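Side-chain contacts in beta-porphyranase A (Bacteroides plebeius, PDB 4AW7), which hydrolyses the sulfated red-algal polysaccharide porphyran at its beta-D-galactopyranose-(1->4)-alpha-L-galactopyranose-6-sulfate linkages: residues M253-S258 and G263-L268; Y285-S290 and T352-D357; K92-N97 and N181-G186; H299-L304 and E363-V368. One frame throughout, in Å; residues are numbered along the deposited sequence.

Contact 1: residues M253-S258 and G263-L268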
# COMPACT_ATOMS: atom_id res chain seq x y z
N MET A 253 3.94 6.90 -9.35
CA MET A 253 5.21 7.50 -9.75
C MET A 253 6.38 6.55 -9.61
O MET A 253 7.28 6.51 -10.44
CB MET A 253 5.49 8.79 -9.02
CG MET A 253 6.53 9.66 -9.71
SD MET A 253 6.54 11.34 -9.02
CE MET A 253 7.62 12.15 -10.23
N VAL A 254 6.36 5.80 -8.51
CA VAL A 254 7.40 4.76 -8.27
C VAL A 254 7.39 3.75 -9.42
O VAL A 254 8.43 3.41 -9.97
CB VAL A 254 7.26 4.12 -6.89
CG1 VAL A 254 8.22 2.96 -6.71
CG2 VAL A 254 7.40 5.15 -5.80
N GLU A 255 6.20 3.25 -9.76
CA GLU A 255 6.08 2.28 -10.86
C GLU A 255 6.55 2.88 -12.19
O GLU A 255 7.28 2.24 -12.96
CB GLU A 255 4.63 1.82 -11.00
CG GLU A 255 4.12 0.99 -9.84
CD GLU A 255 2.65 0.56 -9.99
OE1 GLU A 255 2.05 0.77 -11.07
OE2 GLU A 255 2.05 -0.06 -9.05
N ALA A 256 6.09 4.10 -12.47
CA ALA A 256 6.39 4.74 -13.75
C ALA A 256 7.88 4.96 -13.92
O ALA A 256 8.42 4.70 -15.01
CB ALA A 256 5.63 6.06 -13.83
N TYR A 257 8.58 5.39 -12.87
CA TYR A 257 10.03 5.57 -12.99
C TYR A 257 10.77 4.25 -13.02
O TYR A 257 11.74 4.10 -13.78
CB TYR A 257 10.56 6.50 -11.91
CG TYR A 257 12.00 6.88 -12.14
CD1 TYR A 257 12.36 7.57 -13.28
CD2 TYR A 257 12.98 6.54 -11.23
CE1 TYR A 257 13.68 7.90 -13.53
CE2 TYR A 257 14.32 6.87 -11.44
CZ TYR A 257 14.66 7.53 -12.61
OH TYR A 257 15.99 7.89 -12.85
N SER A 258 10.31 3.27 -12.25
CA SER A 258 10.92 1.96 -12.32
C SER A 258 10.84 1.37 -13.73
O SER A 258 11.80 0.81 -14.20
CB SER A 258 10.28 1.01 -11.32
OG SER A 258 10.46 1.45 -10.00
N GLY A 263 13.06 -1.11 -17.30
CA GLY A 263 12.31 -1.75 -18.37
C GLY A 263 11.09 -2.49 -17.90
O GLY A 263 10.34 -3.03 -18.71
N HIS A 264 10.86 -2.53 -16.58
CA HIS A 264 9.73 -3.20 -15.95
C HIS A 264 9.54 -2.56 -14.56
O HIS A 264 10.48 -2.04 -13.99
CB HIS A 264 9.98 -4.72 -15.83
CG HIS A 264 11.28 -5.07 -15.20
ND1 HIS A 264 11.44 -5.31 -13.86
CD2 HIS A 264 12.50 -5.24 -15.77
CE1 HIS A 264 12.71 -5.61 -13.62
NE2 HIS A 264 13.38 -5.55 -14.76
N VAL A 265 8.34 -2.65 -14.04
CA VAL A 265 8.08 -2.23 -12.66
C VAL A 265 8.77 -3.23 -11.73
O VAL A 265 9.10 -4.35 -12.14
CB VAL A 265 6.57 -2.11 -12.37
CG1 VAL A 265 5.89 -1.07 -13.29
CG2 VAL A 265 5.91 -3.46 -12.46
N LYS A 266 9.12 -2.79 -10.53
CA LYS A 266 9.46 -3.70 -9.43
C LYS A 266 8.34 -3.64 -8.40
O LYS A 266 7.66 -2.61 -8.24
CB LYS A 266 10.78 -3.33 -8.75
CG LYS A 266 11.96 -3.42 -9.70
CD LYS A 266 13.31 -3.41 -8.98
CE LYS A 266 14.51 -3.56 -9.92
NZ LYS A 266 15.80 -3.87 -9.23
N PRO A 267 8.15 -4.73 -7.66
CA PRO A 267 7.06 -4.74 -6.70
C PRO A 267 7.19 -3.68 -5.61
O PRO A 267 8.29 -3.28 -5.24
CB PRO A 267 7.11 -6.15 -6.12
CG PRO A 267 7.66 -6.97 -7.24
CD PRO A 267 8.74 -6.06 -7.78
N LEU A 268 6.05 -3.28 -5.10
CA LEU A 268 5.92 -2.38 -3.97
C LEU A 268 5.73 -3.12 -2.68
O LEU A 268 5.22 -4.23 -2.64
CB LEU A 268 4.72 -1.47 -4.21
CG LEU A 268 4.71 -0.74 -5.52
CD1 LEU A 268 3.32 -0.05 -5.70
CD2 LEU A 268 5.85 0.22 -5.71

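Contact 2: residues Y285-S290 and T352-D357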
# COMPACT_ATOMS: atom_id res chain seq x y z
N TYR A 285 -2.23 5.65 23.68
CA TYR A 285 -3.47 5.07 23.23
C TYR A 285 -4.66 5.67 23.94
O TYR A 285 -4.64 5.87 25.17
CB TYR A 285 -3.46 3.58 23.53
CG TYR A 285 -4.75 2.87 23.16
CD1 TYR A 285 -4.98 2.39 21.85
CD2 TYR A 285 -5.75 2.68 24.10
CE1 TYR A 285 -6.17 1.78 21.53
CE2 TYR A 285 -6.94 2.05 23.79
CZ TYR A 285 -7.15 1.59 22.49
OH TYR A 285 -8.32 0.96 22.17
N ASP A 286 -5.69 5.93 23.15
CA ASP A 286 -7.01 6.34 23.60
C ASP A 286 -8.06 5.49 22.87
O ASP A 286 -7.98 5.44 21.67
CB ASP A 286 -7.16 7.81 23.20
CG ASP A 286 -8.47 8.40 23.63
OD1 ASP A 286 -9.46 8.22 22.94
OD2 ASP A 286 -8.49 9.07 24.68
N ASP A 287 -9.06 4.91 23.56
CA ASP A 287 -10.09 4.07 22.89
C ASP A 287 -10.86 4.75 21.77
O ASP A 287 -11.35 4.07 20.89
CB ASP A 287 -11.16 3.53 23.86
CG ASP A 287 -10.79 2.23 24.57
OD1 ASP A 287 -10.10 1.35 24.02
OD2 ASP A 287 -11.29 2.06 25.72
N ILE A 288 -11.02 6.06 21.79
CA ILE A 288 -11.76 6.72 20.70
C ILE A 288 -10.81 7.25 19.65
O ILE A 288 -10.98 6.99 18.46
CB ILE A 288 -12.61 7.90 21.19
CG1 ILE A 288 -13.70 7.40 22.16
CG2 ILE A 288 -13.20 8.62 19.98
CD1 ILE A 288 -14.33 8.51 23.04
N SER A 289 -9.77 7.95 20.05
CA SER A 289 -8.96 8.53 19.02
C SER A 289 -8.13 7.47 18.26
O SER A 289 -7.95 7.57 17.07
CB SER A 289 -8.16 9.71 19.56
OG SER A 289 -6.91 9.35 19.98
N SER A 290 -7.66 6.44 18.95
CA SER A 290 -6.71 5.52 18.35
C SER A 290 -7.39 4.52 17.40
O SER A 290 -6.72 3.95 16.53
CB SER A 290 -5.89 4.81 19.42
OG SER A 290 -5.23 5.73 20.29
N THR A 352 -4.79 -9.53 32.69
CA THR A 352 -5.52 -9.93 31.50
C THR A 352 -5.37 -8.80 30.44
O THR A 352 -5.09 -7.66 30.76
CB THR A 352 -7.01 -10.21 31.80
OG1 THR A 352 -7.56 -9.10 32.49
CG2 THR A 352 -7.20 -11.48 32.64
N TRP A 353 -5.60 -9.17 29.19
CA TRP A 353 -5.44 -8.27 28.05
C TRP A 353 -6.72 -8.22 27.26
O TRP A 353 -7.35 -9.25 27.03
CB TRP A 353 -4.31 -8.76 27.14
CG TRP A 353 -2.96 -8.68 27.79
CD1 TRP A 353 -2.39 -9.63 28.61
CD2 TRP A 353 -2.03 -7.61 27.73
NE1 TRP A 353 -1.16 -9.23 29.03
CE2 TRP A 353 -0.90 -7.99 28.51
CE3 TRP A 353 -1.98 -6.39 27.04
CZ2 TRP A 353 0.21 -7.19 28.63
CZ3 TRP A 353 -0.86 -5.59 27.18
CH2 TRP A 353 0.21 -5.99 27.99
N ARG A 354 -7.09 -7.01 26.86
CA ARG A 354 -8.32 -6.74 26.13
C ARG A 354 -7.97 -6.46 24.66
O ARG A 354 -7.18 -5.57 24.35
CB ARG A 354 -9.05 -5.52 26.76
CG ARG A 354 -10.20 -4.94 26.00
CD ARG A 354 -10.89 -3.82 26.78
NE ARG A 354 -10.07 -2.62 26.91
CZ ARG A 354 -9.98 -1.66 25.98
NH1 ARG A 354 -10.65 -1.77 24.83
NH2 ARG A 354 -9.21 -0.59 26.20
N LEU A 355 -8.58 -7.21 23.77
CA LEU A 355 -8.54 -6.93 22.33
C LEU A 355 -9.43 -5.72 22.03
O LEU A 355 -10.62 -5.77 22.28
CB LEU A 355 -9.02 -8.20 21.62
CG LEU A 355 -9.04 -8.18 20.11
CD1 LEU A 355 -7.61 -7.90 19.54
CD2 LEU A 355 -9.63 -9.51 19.62
N ASN A 356 -8.85 -4.62 21.52
CA ASN A 356 -9.61 -3.40 21.28
C ASN A 356 -10.43 -3.45 19.97
O ASN A 356 -10.38 -4.44 19.23
CB ASN A 356 -8.73 -2.16 21.42
CG ASN A 356 -7.66 -2.04 20.36
OD1 ASN A 356 -7.90 -2.37 19.19
ND2 ASN A 356 -6.49 -1.50 20.74
N ASP A 357 -11.18 -2.38 19.70
CA ASP A 357 -12.13 -2.40 18.60
C ASP A 357 -11.47 -2.38 17.22
O ASP A 357 -12.19 -2.53 16.22
CB ASP A 357 -13.17 -1.26 18.71
CG ASP A 357 -14.24 -1.53 19.72
OD1 ASP A 357 -14.26 -2.61 20.37
OD2 ASP A 357 -15.13 -0.65 19.83
O HOH W 1 -11.78 -0.44 21.87

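Contact 3: residues K92-N97 and N181-G186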
# COMPACT_ATOMS: atom_id res chain seq x y z
N LYS A 92 28.26 -17.51 14.65
CA LYS A 92 28.40 -18.97 14.80
C LYS A 92 28.13 -19.62 13.43
O LYS A 92 27.06 -19.42 12.83
CB LYS A 92 27.43 -19.49 15.89
CG LYS A 92 27.51 -21.02 16.22
CD LYS A 92 26.54 -21.39 17.36
CE LYS A 92 26.24 -22.92 17.46
NZ LYS A 92 27.43 -23.80 17.28
N PRO A 93 29.10 -20.35 12.87
CA PRO A 93 28.84 -20.88 11.54
C PRO A 93 27.65 -21.83 11.52
O PRO A 93 27.46 -22.65 12.45
CB PRO A 93 30.13 -21.62 11.19
CG PRO A 93 31.16 -20.89 11.99
CD PRO A 93 30.49 -20.63 13.29
N TYR A 94 26.85 -21.72 10.46
CA TYR A 94 25.67 -22.58 10.25
C TYR A 94 25.52 -22.81 8.76
O TYR A 94 25.37 -21.86 8.00
CB TYR A 94 24.40 -21.96 10.86
CG TYR A 94 23.15 -22.72 10.51
CD1 TYR A 94 22.85 -23.92 11.14
CD2 TYR A 94 22.28 -22.27 9.51
CE1 TYR A 94 21.70 -24.64 10.81
CE2 TYR A 94 21.12 -22.99 9.17
CZ TYR A 94 20.84 -24.18 9.83
OH TYR A 94 19.72 -24.93 9.52
N SER A 95 25.51 -24.07 8.32
CA SER A 95 25.43 -24.43 6.91
C SER A 95 24.21 -25.31 6.60
O SER A 95 24.09 -25.83 5.49
CB SER A 95 26.69 -25.19 6.53
OG SER A 95 26.92 -26.24 7.44
N GLY A 96 23.30 -25.43 7.56
CA GLY A 96 22.08 -26.18 7.34
C GLY A 96 21.03 -25.43 6.52
O GLY A 96 21.29 -24.38 5.93
N ASN A 97 19.83 -26.00 6.48
CA ASN A 97 18.70 -25.45 5.75
C ASN A 97 18.30 -24.08 6.33
O ASN A 97 18.31 -23.87 7.55
CB ASN A 97 17.49 -26.41 5.82
CG ASN A 97 16.26 -25.87 5.12
OD1 ASN A 97 16.19 -25.86 3.88
ND2 ASN A 97 15.26 -25.42 5.90
N ASN A 181 24.88 -13.90 -2.28
CA ASN A 181 25.02 -15.04 -1.38
C ASN A 181 24.02 -16.11 -1.84
O ASN A 181 22.81 -15.93 -1.72
CB ASN A 181 24.78 -14.63 0.09
CG ASN A 181 25.02 -15.75 1.04
OD1 ASN A 181 24.31 -16.77 1.03
ND2 ASN A 181 25.99 -15.58 1.92
N PRO A 182 24.51 -17.26 -2.39
CA PRO A 182 23.55 -18.24 -2.95
C PRO A 182 22.62 -18.89 -1.91
O PRO A 182 21.57 -19.41 -2.28
CB PRO A 182 24.45 -19.31 -3.61
CG PRO A 182 25.81 -19.06 -3.01
CD PRO A 182 25.91 -17.63 -2.68
N ARG A 183 22.98 -18.85 -0.64
CA ARG A 183 22.09 -19.35 0.42
C ARG A 183 20.88 -18.45 0.66
O ARG A 183 19.85 -18.89 1.16
CB ARG A 183 22.83 -19.56 1.71
CG ARG A 183 23.71 -20.79 1.64
CD ARG A 183 24.58 -20.94 2.84
NE ARG A 183 23.96 -20.99 4.17
CZ ARG A 183 23.31 -22.04 4.67
NH1 ARG A 183 23.09 -23.13 3.94
NH2 ARG A 183 22.88 -22.00 5.91
N LEU A 184 21.02 -17.16 0.34
CA LEU A 184 19.92 -16.18 0.56
C LEU A 184 19.22 -15.73 -0.70
O LEU A 184 18.04 -15.37 -0.65
CB LEU A 184 20.51 -14.94 1.22
CG LEU A 184 21.17 -15.17 2.56
CD1 LEU A 184 21.80 -13.89 3.11
CD2 LEU A 184 20.21 -15.77 3.58
N ASN A 185 19.92 -15.72 -1.84
CA ASN A 185 19.39 -15.19 -3.08
C ASN A 185 18.15 -16.00 -3.47
O ASN A 185 18.20 -17.24 -3.53
CB ASN A 185 20.45 -15.25 -4.19
CG ASN A 185 20.07 -14.47 -5.46
OD1 ASN A 185 20.33 -14.93 -6.58
ND2 ASN A 185 19.47 -13.31 -5.30
N GLY A 186 17.05 -15.30 -3.72
CA GLY A 186 15.77 -15.95 -4.02
C GLY A 186 14.88 -16.20 -2.81
O GLY A 186 13.68 -16.41 -2.99

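Contact 4: residues H299-L304 and E363-V368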
# COMPACT_ATOMS: atom_id res chain seq x y z
N HIS A 299 -9.76 2.57 3.54
CA HIS A 299 -9.62 3.39 2.35
C HIS A 299 -8.38 3.04 1.52
O HIS A 299 -8.41 3.04 0.28
CB HIS A 299 -9.56 4.88 2.70
CG HIS A 299 -10.81 5.43 3.31
ND1 HIS A 299 -12.08 5.14 2.86
CD2 HIS A 299 -10.96 6.32 4.31
CE1 HIS A 299 -12.95 5.82 3.58
NE2 HIS A 299 -12.30 6.55 4.47
N PHE A 300 -7.27 2.74 2.18
CA PHE A 300 -6.06 2.36 1.49
C PHE A 300 -6.14 0.93 0.93
O PHE A 300 -5.58 0.64 -0.11
CB PHE A 300 -4.82 2.43 2.40
CG PHE A 300 -4.36 3.83 2.70
CD1 PHE A 300 -3.94 4.71 1.69
CD2 PHE A 300 -4.30 4.28 4.00
CE1 PHE A 300 -3.50 5.95 2.00
CE2 PHE A 300 -3.84 5.55 4.33
CZ PHE A 300 -3.46 6.42 3.33
N LEU A 301 -6.85 0.05 1.62
CA LEU A 301 -6.89 -1.35 1.26
C LEU A 301 -7.35 -1.56 -0.17
O LEU A 301 -6.81 -2.37 -0.89
CB LEU A 301 -7.80 -2.12 2.23
CG LEU A 301 -8.02 -3.60 1.98
CD1 LEU A 301 -6.71 -4.39 2.11
CD2 LEU A 301 -9.07 -4.12 2.95
N PHE A 302 -8.37 -0.83 -0.58
CA PHE A 302 -8.94 -1.07 -1.91
C PHE A 302 -7.94 -0.69 -3.00
O PHE A 302 -7.83 -1.40 -4.02
CB PHE A 302 -10.26 -0.30 -2.10
CG PHE A 302 -11.46 -0.89 -1.37
CD1 PHE A 302 -11.56 -0.86 0.02
CD2 PHE A 302 -12.50 -1.46 -2.08
CE1 PHE A 302 -12.63 -1.42 0.67
CE2 PHE A 302 -13.58 -1.99 -1.43
CZ PHE A 302 -13.65 -1.97 -0.04
N ASN A 303 -7.20 0.41 -2.82
CA ASN A 303 -6.09 0.83 -3.71
C ASN A 303 -5.12 -0.34 -3.82
O ASN A 303 -4.73 -0.78 -4.90
CB ASN A 303 -5.44 2.10 -3.05
CG ASN A 303 -4.12 2.57 -3.67
OD1 ASN A 303 -3.47 1.87 -4.46
ND2 ASN A 303 -3.69 3.82 -3.31
N LEU A 304 -4.69 -0.85 -2.66
CA LEU A 304 -3.64 -1.85 -2.65
C LEU A 304 -4.11 -3.19 -3.19
O LEU A 304 -3.32 -3.91 -3.80
CB LEU A 304 -3.04 -1.97 -1.24
CG LEU A 304 -2.48 -0.69 -0.65
CD1 LEU A 304 -1.89 -0.93 0.73
CD2 LEU A 304 -1.50 0.00 -1.59
N GLU A 363 -12.53 -8.46 11.55
CA GLU A 363 -13.85 -9.12 11.50
C GLU A 363 -14.53 -8.85 10.15
O GLU A 363 -15.06 -9.76 9.52
CB GLU A 363 -14.73 -8.65 12.65
CG GLU A 363 -16.00 -9.50 12.78
CD GLU A 363 -15.66 -10.91 13.31
OE1 GLU A 363 -15.07 -10.97 14.35
OE2 GLU A 363 -15.95 -11.98 12.68
N LEU A 364 -14.47 -7.60 9.70
CA LEU A 364 -15.14 -7.21 8.48
C LEU A 364 -14.67 -8.06 7.29
O LEU A 364 -15.46 -8.41 6.41
CB LEU A 364 -14.84 -5.72 8.20
CG LEU A 364 -15.32 -5.10 6.90
CD1 LEU A 364 -16.87 -5.08 6.90
CD2 LEU A 364 -14.76 -3.71 6.71
N TRP A 365 -13.37 -8.33 7.26
CA TRP A 365 -12.74 -9.04 6.16
C TRP A 365 -12.55 -10.53 6.41
O TRP A 365 -11.97 -11.23 5.60
CB TRP A 365 -11.41 -8.36 5.81
CG TRP A 365 -11.62 -6.99 5.22
CD1 TRP A 365 -11.50 -5.80 5.85
CD2 TRP A 365 -12.03 -6.70 3.88
NE1 TRP A 365 -11.81 -4.79 5.00
CE2 TRP A 365 -12.14 -5.32 3.77
CE3 TRP A 365 -12.27 -7.49 2.77
CZ2 TRP A 365 -12.48 -4.69 2.57
CZ3 TRP A 365 -12.64 -6.86 1.57
CH2 TRP A 365 -12.70 -5.47 1.50
N LYS A 366 -13.05 -11.04 7.53
CA LYS A 366 -12.81 -12.44 7.84
C LYS A 366 -13.46 -13.34 6.78
O LYS A 366 -14.56 -13.08 6.29
CB LYS A 366 -13.33 -12.78 9.25
CG LYS A 366 -12.89 -14.19 9.74
CD LYS A 366 -13.37 -14.40 11.18
CE LYS A 366 -13.39 -15.86 11.66
NZ LYS A 366 -13.68 -15.93 13.08
N ASN A 367 -12.74 -14.38 6.41
CA ASN A 367 -13.16 -15.35 5.38
C ASN A 367 -13.18 -14.86 3.96
O ASN A 367 -13.37 -15.65 3.05
CB ASN A 367 -14.49 -16.04 5.76
CG ASN A 367 -14.33 -16.91 7.02
OD1 ASN A 367 -13.53 -17.83 7.03
ND2 ASN A 367 -15.06 -16.59 8.05
N VAL A 368 -12.93 -13.57 3.74
CA VAL A 368 -12.96 -13.03 2.38
C VAL A 368 -11.74 -13.55 1.62
O VAL A 368 -10.60 -13.33 2.02
CB VAL A 368 -13.01 -11.49 2.35
CG1 VAL A 368 -12.92 -10.97 0.90
CG2 VAL A 368 -14.26 -10.97 3.06

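Contact 1: residues M253-S258 and G263-L268
V254 and L268 meet through their methyls. CG1 of V254 lies 3.8 Å from CD2 of L268, and the two side chains lie alongside one another, pointing opposite ways. CG1 of V254 stands anti to the backbone N (chi1 174°), the setting that brings this methyl to L268. V265 CG1 packs against the backbone and CB of E255. It rests 3.6 Å from E255 O and 3.9 Å from E255 CB, so it touches the helix at its backbone as well as at a side chain.

E255 runs extended beyond CG and crosses L268 at about a right angle. Its OE2 comes 3.6 Å from CD1 of L268, a polar atom against a methyl. The carboxylate finds its polar partners elsewhere: OE2 in a salt bridge with R307, OE1 in a hydrogen bond with the hydroxyl of Y477.

Two side-chain hydrogen bonds lie within the segments. In one of two modelled conformers, S258 OG donates to V254 O at 2.8 Å; S258 N bonds to the same oxygen. S258 CB faces the chain at V265, 4.1 Å from V265 CA. H264 ND1 donates to V265 O at 3.1 Å.

G263, just after helix 245-262, has positive phi, and the chain folds back along the last turns of that helix to enter strand 268-276. Strand 225-233, helix 245-262 and strand 268-276 form a beta-alpha-beta crossover. Strand 225-233 packs beside the contact through F226, and Y477 of strand 469-484 touches V265.

Contact 2: residues Y285-S290 and T352-D357
D287 and R354 form a salt bridge in which one carboxylate oxygen does the work. R354 presents NH1 and NH2 end-on to D287 OD1, with NH2 at 3.1 Å and NH1 at 3.3 Å. The oxygen lies near the guanidinium plane and is met on its syn side, with the two flat groups turned 74° apart. On its anti lone pair the same OD1 takes the hydroxyl of Y285 at 2.6 Å. A water also donates to it and accepts from D357 N, linking the two segments a second way. A leucine in place of R354 would probably leave the D287 carboxylate without its countercharge across the contact.

Y285 and N356 lie with ring and amide planes 5° apart. Y285 OH is 3.2 Å from N356 CB. The N356 amide is satisfied elsewhere: ND2 donates to A338 O, and OD1 caps K358 N before helix 359-365.

The contact joins the loop before helix 293-305 to the small antiparallel sheet of strands 340-342 and 353-355, where I341 touches both Y285 and R354.

Contact 3: residues K92-N97 and N181-G186
Two irregular loops meet where the backbone carbonyl of G96 faces the side chain of R183, and neither loop adopts helix or strand geometry at the junction. R183 grips G96 O end-on: NH2 donates at 2.9 Å and NH1 at 3.0 Å. The oxygen lies in the guanidinium plane, and the two bonds bend similarly. The R183 chain bends at chi3 (57°), and this turns the guanidinium into the loop. S95 CA sits over one face of the group, 3.5 Å above its plane. R183 NE donates to S132 O at the end of helix 120-132, so the arginine joins three parts of the chain.

Y94 crosses R183 at about a right angle, with ring and guanidinium planes 65° apart. Its CD2 is 3.7 Å from R183 NH2. The ring is held by its own loop. Y94 OH donates to N97 O at 2.6 Å, and G96 N lies over the centre of one ring face. The loop thus folds around the tyrosine and presents G96 O to the arginine.

This is a surface contact away from the annotated sites. Its pattern is an arginine bound to backbone carbonyls. R183 comes from the loop between helix 160-179 and strand 189-195 of the parallel-stranded catalytic barrel. Through G96 O and S132 O it ties that loop to the loop before strand 99-101 and to the end of helix 120-132.

Contact 4: residues H299-L304 and E363-V368
Within 299-304, L301 is the first residue to meet W365. Its CD2 methyl sits over one face of the indole, 3.4 Å from W365 CE2 and offset toward the rim. CG of L301 stands anti to the backbone N (chi1 177°), which carries the branched end across to the tryptophan from the opposite direction. F302 comes next and meets the same indole at its edge. CE1 of F302 is 3.8 Å from W365 CZ2. The pair is an offset edge-to-face stack: the indole edge points toward the phenyl face. The centroids of the F302 ring and the six-membered ring of W365 are 5.8 Å apart, with planes at 67°.

One indole thus serves two neighbours, its face for a methyl and its benzo edge for a ring. An alanine in place of W365 would probably leave both L301 and F302 without their packing partner and N298 without the indole N-H it accepts.

A type II turn runs from W365 to V368. A396 of strand 392-399 touches both F302 and W365, so the beta-sandwich side borders this packing. L301 and F302 meet W365 mainly carbon to carbon. The contact is therefore largely dispersive, and the indole's one polar atom, W365 NE1, is satisfied by the OD1 of N298.

How the contacts relate
Contact 3 comes first along the chain, then contact 1; contacts 2 and 4 follow with their segments alternating. Residues 285-290 lie in the loop before helix 293-305 and 299-304 on that helix, while strand 353-355 leads on to helix 359-365. The centres of contacts 2 and 4 are about 21 Å apart. Contacts 1 and 4 are about 24 Å apart, centre to centre, and helix 245-262 packs against helix 293-305. Contacts 1 and 2 lie on opposite sides of the chain's centre, about 38 Å apart by centres. Contacts 1 and 3 tie barrel loops and helices. Contact 2 joins a barrel loop to the 340-342/353-355 sheet near substrate-binding S319 and W324. Contact 4 sits where barrel meets beta-sandwich.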